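Local atomic coordinates of carbohydrate-binding protein (Flavonifractor plautii, PDB entry 6N1B), a protein that probably removes the acetyl group from the N-acetylgalactosamine of blood group A antigens, a first step in converting A to O type blood. Residues A[53-57]-A[335-339]. Numbering follows the deposited sequence.
Sequences THPDV and YRSSF. With CA (calcium ion), chain D.
Around the central axis of what appears to be a five-bladed beta-propeller, segments 53-57 and 335-339 of the innermost strands of two neighbouring blades run nearly parallel. At 5.6 Å between segment axes, side chains fill the gap, and Arg336 makes the largest share of the contact. Its CG lies anti to the backbone N (chi1 -166°) and the chain bends at chi2, laying Arg336 CD over the centre of the His54 ring, 3.5 Å from its centroid. The guanidinium lies nearly parallel to that ring, 10° apart, with the ring over one of its faces. At its edge, Arg336 NH1 donates to Pro55 O at 2.9 Å and, more straightly, to Asp56 OD1 at 2.8 Å in a salt bridge. Ser338 OG gives Asp56 OD1 a second bond from the opposite face of the carboxylate and accepts from Val57 N at 2.9 Å, 175° at the hydrogen. Met from both faces at OD1 and chelating calcium through both oxygens, Asp56 OD1 at 2.4 Å, the carboxylate has little room to rotate. Asp122 and Asp274 complete the protein ligands, and Arg336 NH2 bonds Asp122 as well. Innermost strands meeting round a central metal ion, beside a glycan pocket that includes Tyr335, are consistent with a propeller axis.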
loop_
_atom_site.group_PDB
_atom_site.type_symbol
_atom_site.label_atom_id
_atom_site.label_comp_id
_atom_site.label_asym_id
_atom_site.label_seq_id
_atom_site.Cartn_x
_atom_site.Cartn_y
_atom_site.Cartn_z
ATOM N N THR A 53 -1.078 4.153 8.370
ATOM C CA THR A 53 -0.582 2.870 7.858
ATOM C C THR A 53 -0.770 2.766 6.382
ATOM O O THR A 53 -1.459 3.575 5.751
ATOM C CB THR A 53 -1.314 1.712 8.669
ATOM O OG1 THR A 53 -0.586 0.515 8.485
ATOM C CG2 THR A 53 -2.726 1.556 8.193
ATOM N N HIS A 54 -0.169 1.697 5.875
ATOM C CA HIS A 54 -0.425 1.293 4.496
ATOM C C HIS A 54 -0.236 2.407 3.447
ATOM O O HIS A 54 -1.151 2.800 2.717
ATOM C CB HIS A 54 -1.791 0.641 4.364
ATOM C CG HIS A 54 -2.039 -0.214 3.152
ATOM N ND1 HIS A 54 -2.069 0.177 1.810
ATOM C CD2 HIS A 54 -2.373 -1.547 3.259
ATOM C CE1 HIS A 54 -2.407 -0.957 1.136
ATOM N NE2 HIS A 54 -2.556 -1.965 1.982
ATOM N N PRO A 55 1.002 2.937 3.393
ATOM C CA PRO A 55 1.281 3.887 2.373
ATOM C C PRO A 55 1.269 3.220 0.995
ATOM O O PRO A 55 1.667 2.066 0.886
ATOM C CB PRO A 55 2.672 4.414 2.686
ATOM C CG PRO A 55 3.315 3.188 3.313
ATOM C CD PRO A 55 2.225 2.551 4.135
ATOM N N ASP A 56 1.066 4.047 -0.038
ATOM C CA ASP A 56 1.402 3.680 -1.411
ATOM C C ASP A 56 1.972 4.917 -2.140
ATOM O O ASP A 56 1.231 5.939 -2.192
ATOM C CB ASP A 56 0.237 3.051 -2.157
ATOM C CG ASP A 56 0.776 2.263 -3.344
ATOM O OD1 ASP A 56 1.659 1.399 -3.167
ATOM O OD2 ASP A 56 0.378 2.592 -4.517
ATOM N N VAL A 57 3.234 4.777 -2.546
ATOM C CA VAL A 57 3.911 5.938 -3.068
ATOM C C VAL A 57 4.097 5.802 -4.575
ATOM O O VAL A 57 4.376 4.700 -5.067
ATOM C CB VAL A 57 5.288 6.053 -2.378
ATOM C CG1 VAL A 57 6.093 7.219 -2.913
ATOM C CG2 VAL A 57 5.096 6.288 -0.883
ATOM N N TYR A 335 4.239 -3.758 8.729
ATOM C CA TYR A 335 2.948 -3.736 8.050
ATOM C C TYR A 335 3.166 -3.401 6.552
ATOM O O TYR A 335 4.280 -3.392 6.065
ATOM C CB TYR A 335 1.957 -2.766 8.780
ATOM C CG TYR A 335 0.529 -3.252 8.786
ATOM C CD1 TYR A 335 0.212 -4.297 9.715
ATOM C CD2 TYR A 335 -0.476 -2.822 7.960
ATOM C CE1 TYR A 335 -1.086 -4.838 9.728
ATOM C CE2 TYR A 335 -1.740 -3.349 7.934
ATOM C CZ TYR A 335 -2.027 -4.397 8.865
ATOM O OH TYR A 335 -3.302 -4.992 8.824
ATOM N N ARG A 336 2.061 -3.190 5.837
ATOM C CA ARG A 336 2.169 -3.056 4.411
ATOM C C ARG A 336 3.071 -1.960 3.979
ATOM O O ARG A 336 3.040 -0.861 4.554
ATOM C CB ARG A 336 0.744 -2.884 3.840
ATOM C CG ARG A 336 0.679 -3.063 2.311
ATOM C CD ARG A 336 0.927 -1.822 1.433
ATOM N NE ARG A 336 0.476 -2.165 0.071
ATOM C CZ ARG A 336 0.518 -1.329 -0.975
ATOM N NH1 ARG A 336 1.050 -0.129 -0.866
ATOM N NH2 ARG A 336 0.125 -1.767 -2.149
ATOM N N SER A 337 3.902 -2.226 2.990
ATOM C CA SER A 337 4.965 -1.319 2.585
ATOM C C SER A 337 4.878 -1.055 1.098
ATOM O O SER A 337 4.369 -1.900 0.324
ATOM C CB SER A 337 6.277 -1.914 3.000
ATOM O OG SER A 337 6.297 -2.096 4.450
ATOM N N SER A 338 5.347 0.082 0.624
ATOM C CA SER A 338 5.392 0.475 -0.772
ATOM C C SER A 338 6.817 0.745 -1.166
ATOM O O SER A 338 7.597 1.177 -0.369
ATOM C CB SER A 338 4.485 1.683 -0.947
ATOM O OG SER A 338 4.461 2.147 -2.271
ATOM N N PHE A 339 7.162 0.525 -2.425
ATOM C CA PHE A 339 8.550 0.750 -2.820
ATOM C C PHE A 339 8.657 1.326 -4.201
ATOM O O PHE A 339 7.728 1.217 -5.050
ATOM C CB PHE A 339 9.373 -0.525 -2.720
ATOM C CG PHE A 339 9.110 -1.533 -3.771
ATOM C CD1 PHE A 339 7.933 -2.333 -3.744
ATOM C CD2 PHE A 339 9.959 -1.726 -4.750
ATOM C CE1 PHE A 339 7.742 -3.275 -4.736
ATOM C CE2 PHE A 339 9.776 -2.658 -5.802
ATOM C CZ PHE A 339 8.669 -3.438 -5.737
HETATM CA CA CA D . 1.677 0.594 -5.468
HETATM O O HOH W 1 6.003 2.907 -6.294
HETATM O O HOH W 2 2.478 3.069 -6.433
HETATM O O HOH W 3 4.004 0.883 -5.455
HETATM O O HOH W 4 1.689 -1.034 -7.230
HETATM O O HOH W 5 0.285 1.278 -7.357
#